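Local structure of putative pyruvate dehydrogenase (Rhodopseudomonas palustris, 3IC3) at residues R62-A65 with E69-E72; P7-L12 with V25-V30. The protein is of unknown function, belonging to the DUF5076 family and bearing the name pyruvate dehydrogenase only as a tentative assignment. All coordinates share one frame; numbering follows the deposited sequence.

Contact 1: R62-A65 with E69-E72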
loop_
_atom_site.group_PDB
_atom_site.type_symbol
_atom_site.label_atom_id
_atom_site.label_comp_id
_atom_site.label_asym_id
_atom_site.label_seq_id
_atom_site.Cartn_x
_atom_site.Cartn_y
_atom_site.Cartn_z
ATOM N N ARG A 62 13.848 3.334 5.724
ATOM C CA ARG A 62 14.231 4.137 6.892
ATOM C C ARG A 62 14.031 3.348 8.181
ATOM O O ARG A 62 14.920 3.300 9.049
ATOM C CB ARG A 62 13.408 5.435 6.963
ATOM C CG ARG A 62 13.894 6.526 6.040
ATOM C CD ARG A 62 12.941 7.734 6.042
ATOM N NE ARG A 62 12.641 8.274 7.373
ATOM C CZ ARG A 62 13.303 9.256 7.988
ATOM N NH1 ARG A 62 12.896 9.655 9.188
ATOM N NH2 ARG A 62 14.363 9.847 7.433
ATOM N N SER A 63 12.859 2.739 8.307
ATOM C CA SER A 63 12.542 1.929 9.473
ATOM C C SER A 63 13.399 0.686 9.583
ATOM O O SER A 63 13.786 0.297 10.679
ATOM C CB SER A 63 11.081 1.519 9.461
ATOM O OG SER A 63 10.274 2.668 9.379
ATOM N N TYR A 64 13.697 0.061 8.452
ATOM C CA TYR A 64 14.548 -1.123 8.430
ATOM C C TYR A 64 15.967 -0.767 8.886
ATOM O O TYR A 64 16.602 -1.521 9.637
ATOM C CB TYR A 64 14.586 -1.690 7.009
ATOM C CG TYR A 64 15.164 -3.068 6.820
ATOM C CD1 TYR A 64 15.442 -3.921 7.895
ATOM C CD2 TYR A 64 15.379 -3.548 5.539
ATOM C CE1 TYR A 64 15.957 -5.199 7.682
ATOM C CE2 TYR A 64 15.883 -4.811 5.319
ATOM C CZ TYR A 64 16.164 -5.633 6.384
ATOM O OH TYR A 64 16.656 -6.883 6.128
ATOM N N ALA A 65 16.462 0.369 8.401
ATOM C CA ALA A 65 17.813 0.828 8.756
ATOM C C ALA A 65 17.915 1.142 10.257
ATOM O O ALA A 65 18.964 0.925 10.862
ATOM C CB ALA A 65 18.212 2.040 7.910
ATOM N N GLU A 69 21.506 -3.466 10.986
ATOM C CA GLU A 69 22.869 -3.046 10.722
ATOM C C GLU A 69 23.020 -2.327 9.379
ATOM O O GLU A 69 24.087 -1.791 9.081
ATOM C CB GLU A 69 23.808 -4.263 10.753
ATOM C CG GLU A 69 23.662 -5.183 11.984
ATOM C CD GLU A 69 23.641 -4.435 13.315
ATOM O OE1 GLU A 69 24.720 -4.018 13.788
ATOM O OE2 GLU A 69 22.537 -4.291 13.896
ATOM N N TYR A 70 21.963 -2.321 8.561
ATOM C CA TYR A 70 22.013 -1.672 7.260
ATOM C C TYR A 70 21.941 -0.156 7.308
ATOM O O TYR A 70 21.256 0.416 8.146
ATOM C CB TYR A 70 20.827 -2.135 6.400
ATOM C CG TYR A 70 20.887 -3.563 5.937
ATOM C CD1 TYR A 70 22.028 -4.075 5.330
ATOM C CD2 TYR A 70 19.777 -4.390 6.050
ATOM C CE1 TYR A 70 22.078 -5.376 4.885
ATOM C CE2 TYR A 70 19.809 -5.696 5.600
ATOM C CZ TYR A 70 20.960 -6.184 5.020
ATOM O OH TYR A 70 20.980 -7.481 4.574
ATOM N N THR A 71 22.592 0.486 6.348
ATOM C CA THR A 71 22.323 1.887 6.049
ATOM C C THR A 71 20.959 1.978 5.367
ATOM O O THR A 71 20.392 0.957 4.951
ATOM C CB THR A 71 23.380 2.469 5.104
ATOM O OG1 THR A 71 23.367 1.749 3.867
ATOM C CG2 THR A 71 24.798 2.387 5.732
ATOM N N GLU A 72 20.416 3.187 5.267
ATOM C CA GLU A 72 19.176 3.379 4.542
ATOM C C GLU A 72 19.273 2.943 3.076
ATOM O O GLU A 72 18.341 2.311 2.558
ATOM C CB GLU A 72 18.704 4.826 4.658
ATOM C CG GLU A 72 18.061 5.118 6.013
ATOM C CD GLU A 72 17.754 6.596 6.239
ATOM O OE1 GLU A 72 17.873 7.405 5.285
ATOM O OE2 GLU A 72 17.381 6.946 7.383
HETATM O O HOH W 1 16.728 5.230 9.432
#

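Contact 2: P7-L12 with V25-V30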
loop_
_atom_site.group_PDB
_atom_site.type_symbol
_atom_site.label_atom_id
_atom_site.label_comp_id
_atom_site.label_asym_id
_atom_site.label_seq_id
_atom_site.Cartn_x
_atom_site.Cartn_y
_atom_site.Cartn_z
ATOM N N PRO A 7 -9.157 -4.801 15.401
ATOM C CA PRO A 7 -7.735 -4.790 15.073
ATOM C C PRO A 7 -7.035 -3.519 15.553
ATOM O O PRO A 7 -7.706 -2.539 15.935
ATOM C CB PRO A 7 -7.730 -4.857 13.541
ATOM C CG PRO A 7 -9.038 -4.428 13.098
ATOM C CD PRO A 7 -10.015 -4.689 14.204
ATOM N N LYS A 8 -5.704 -3.543 15.556
ATOM C CA LYS A 8 -4.929 -2.350 15.851
ATOM C C LYS A 8 -4.964 -1.461 14.623
ATOM O O LYS A 8 -4.153 -1.618 13.702
ATOM C CB LYS A 8 -3.485 -2.679 16.207
ATOM C CG LYS A 8 -2.690 -1.430 16.604
ATOM C CD LYS A 8 -3.601 -0.348 17.184
ATOM C CE LYS A 8 -3.140 1.053 16.795
ATOM N NZ LYS A 8 -1.826 1.402 17.432
ATOM N N GLN A 9 -5.932 -0.557 14.595
ATOM C CA GLN A 9 -6.101 0.355 13.460
ATOM C C GLN A 9 -5.196 1.558 13.538
ATOM O O GLN A 9 -4.711 1.938 14.627
ATOM C CB GLN A 9 -7.538 0.850 13.406
ATOM C CG GLN A 9 -8.544 -0.229 13.164
ATOM C CD GLN A 9 -9.926 0.338 13.101
ATOM O OE1 GLN A 9 -10.288 0.974 12.107
ATOM N NE2 GLN A 9 -10.693 0.179 14.189
ATOM N N GLN A 10 -5.011 2.196 12.395
ATOM C CA GLN A 10 -4.338 3.487 12.333
ATOM C C GLN A 10 -5.421 4.571 12.386
ATOM O O GLN A 10 -6.474 4.434 11.762
ATOM C CB GLN A 10 -3.515 3.644 11.067
ATOM C CG GLN A 10 -2.127 2.995 11.137
ATOM C CD GLN A 10 -1.310 3.563 12.263
ATOM O OE1 GLN A 10 -1.036 4.751 12.281
ATOM N NE2 GLN A 10 -0.990 2.757 13.237
ATOM N N PRO A 11 -5.158 5.642 13.132
ATOM C CA PRO A 11 -6.065 6.793 13.086
ATOM C C PRO A 11 -5.935 7.563 11.770
ATOM O O PRO A 11 -4.886 7.511 11.115
ATOM C CB PRO A 11 -5.594 7.673 14.243
ATOM C CG PRO A 11 -4.559 6.942 14.943
ATOM C CD PRO A 11 -4.042 5.845 14.071
ATOM N N LEU A 12 -6.968 8.320 11.411
ATOM C CA LEU A 12 -6.860 9.229 10.273
ATOM C C LEU A 12 -5.653 10.159 10.457
ATOM O O LEU A 12 -5.471 10.728 11.539
ATOM C CB LEU A 12 -8.116 10.094 10.152
ATOM C CG LEU A 12 -9.454 9.380 9.911
ATOM C CD1 LEU A 12 -10.647 10.387 9.885
ATOM C CD2 LEU A 12 -9.380 8.560 8.632
ATOM N N VAL A 25 -7.234 5.772 -0.388
ATOM C CA VAL A 25 -6.751 4.956 -1.491
ATOM C C VAL A 25 -6.659 3.503 -1.071
ATOM O O VAL A 25 -7.045 2.603 -1.799
ATOM C CB VAL A 25 -5.295 5.413 -1.889
ATOM C CG1 VAL A 25 -4.697 4.470 -2.949
ATOM C CG2 VAL A 25 -5.312 6.852 -2.384
ATOM N N LEU A 26 -6.141 3.273 0.122
ATOM C CA LEU A 26 -5.923 1.924 0.596
ATOM C C LEU A 26 -5.740 1.840 2.082
ATOM O O LEU A 26 -5.247 2.797 2.724
ATOM C CB LEU A 26 -4.720 1.306 -0.102
ATOM C CG LEU A 26 -3.352 1.393 0.529
ATOM C CD1 LEU A 26 -2.293 0.488 -0.035
ATOM C CD2 LEU A 26 -2.930 2.835 0.372
ATOM N N ARG A 27 -6.153 0.694 2.613
ATOM C CA ARG A 27 -5.870 0.264 3.991
ATOM C C ARG A 27 -5.275 -1.127 3.905
ATOM O O ARG A 27 -5.797 -1.950 3.173
ATOM C CB ARG A 27 -7.153 0.173 4.830
ATOM C CG ARG A 27 -7.939 1.413 4.895
ATOM C CD ARG A 27 -9.091 1.326 5.921
ATOM N NE ARG A 27 -8.643 1.269 7.290
ATOM C CZ ARG A 27 -9.452 1.373 8.342
ATOM N NH1 ARG A 27 -10.769 1.515 8.173
ATOM N NH2 ARG A 27 -8.949 1.318 9.568
ATOM N N ALA A 28 -4.183 -1.388 4.604
ATOM C CA ALA A 28 -3.556 -2.693 4.573
ATOM C C ALA A 28 -3.334 -3.193 5.983
ATOM O O ALA A 28 -2.855 -2.440 6.825
ATOM C CB ALA A 28 -2.209 -2.591 3.837
ATOM N N PHE A 29 -3.674 -4.457 6.216
ATOM C CA PHE A 29 -3.523 -5.112 7.490
ATOM C C PHE A 29 -2.686 -6.362 7.393
ATOM O O PHE A 29 -2.811 -7.111 6.406
ATOM C CB PHE A 29 -4.891 -5.558 7.983
ATOM C CG PHE A 29 -5.774 -4.416 8.408
ATOM C CD1 PHE A 29 -6.454 -3.657 7.476
ATOM C CD2 PHE A 29 -5.905 -4.117 9.751
ATOM C CE1 PHE A 29 -7.279 -2.566 7.910
ATOM C CE2 PHE A 29 -6.717 -3.059 10.174
ATOM C CZ PHE A 29 -7.380 -2.292 9.227
ATOM N N VAL A 30 -1.866 -6.622 8.407
ATOM C CA VAL A 30 -1.171 -7.906 8.500
ATOM C C VAL A 30 -1.941 -8.822 9.464
ATOM O O VAL A 30 -2.240 -8.447 10.615
ATOM C CB VAL A 30 0.321 -7.742 8.862
ATOM C CG1 VAL A 30 0.490 -7.000 10.196
ATOM C CG2 VAL A 30 1.032 -9.099 8.896
#

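Contact 1: R62-A65 with E69-E72
Glu72 OE2 is tied to the backbone of Arg62 by a single water, which donates one hydrogen to the Arg62 carbonyl O (2.7 Å) and the other to Glu72 OE2 (2.8 Å). The two long side chains run alongside each other, so that the carboxylate of Glu72 lies against the aliphatic part of Arg62, Glu72 OE2 3.8 Å from Arg62 CG. The charged ends are near but form no salt bridge: Arg62 NH2 is 4.2 Å from Glu72 OE2, which lies well out of the guanidinium plane, so any attraction is probably one of charge alone. Ala65 fills the middle, its methyl pressed between the carbonyl O of Tyr70 (3.5 Å from Ala65 CB) and CG of Glu72.

Beyond it, Tyr70 turns the CD2-CE2 edge of its ring to one face of Tyr64 in an offset edge-to-face pair, centroids 5.4 Å apart and planes at 77°. Tyr64 swings its ring beside its own carbonyl carbon (chi1 -167°) to present that face. Tyr70 OH is held by Arg78. Thr71 N-caps the following helix, and Glu74 bonds back to Thr71 N, in the manner of a capping box. The contact thus closes the turn between helices 46-66 and 72-87, where Tyr64 also lies on Ala75 and Ile79 and meets Phe43 of the second subunit.

Contact 2: P7-L12 with V25-V30
This is a buried side-chain contact between an extended N-terminal loop and one face of strand 25-30, in a two-stranded antiparallel sheet that continues across the dimer interface. Strand 23-31 hydrogen-bonds to strand 34-39 along one side, as in the Arg27 pairing with Ala38, while Leu26 to Val30 form an antiparallel ladder with a strand of the second subunit. The loop does not join the sheet: the nearest CA atoms, Gln9 CA and Phe29 CA, are 8.5 Å apart, so side chains must bridge the gap. Arg27 and Phe29, two positions apart on the strand, both point toward the loop and do so.

At one end the bridge is apolar. Pro7 lays its CB and CG against Phe29 CE2, the two side chains crossing at a slant, with Pro7 CB 3.9 Å from Phe29 CE2 and Pro7 CG at nearly the same distance from that atom. The other end is polar. Gln9 stretches out beyond CG, which carries its amide over to the Arg27 guanidinium, and Arg27 bends at its third torsion (chi3 68°) to offer the tip.

The guanidinium is shared with the partner chain, its NE forming a salt bridge to Glu24 of the second subunit and its NH1 bonding to the Gln10 O of that subunit. Gln10 O of this chain likewise receives NH1 of Arg27 of the second subunit, so each loop is tied to both copies of the strand. Those bonds, with the Gln9 amide, should fix the rotation of the buried arginine.

Within the chain itself, Arg27 NH2 gives an N-H to Gln9 OE1 at 2.9 Å, bent slightly to 158°; OE1 sits close to the guanidinium plane, and NH2 lies in the carbonyl plane on a lone pair of OE1, the C=O...N angle being 129°.

Contact 2 is complete before contact 1 begins along the chain, and the two do not touch: their centres are 23 Å apart and their nearest atoms about 12 Å. Helix 46-66 connects them. Val25 and Leu26 of contact 2 pack on Met48, Trp49 and Leu52 near its start, whereas contact 1 is built on its last turn. Both meet the second subunit, though differently: 7-12 with 25-30 through a continued sheet, a salt bridge and hydrogen bonds, 62-65 with 69-72 mainly through the ring of Tyr64. One is buried, 9 Å from the centre of the chain, the other a surface contact at 18 Å. No active site is established to which either could be referred.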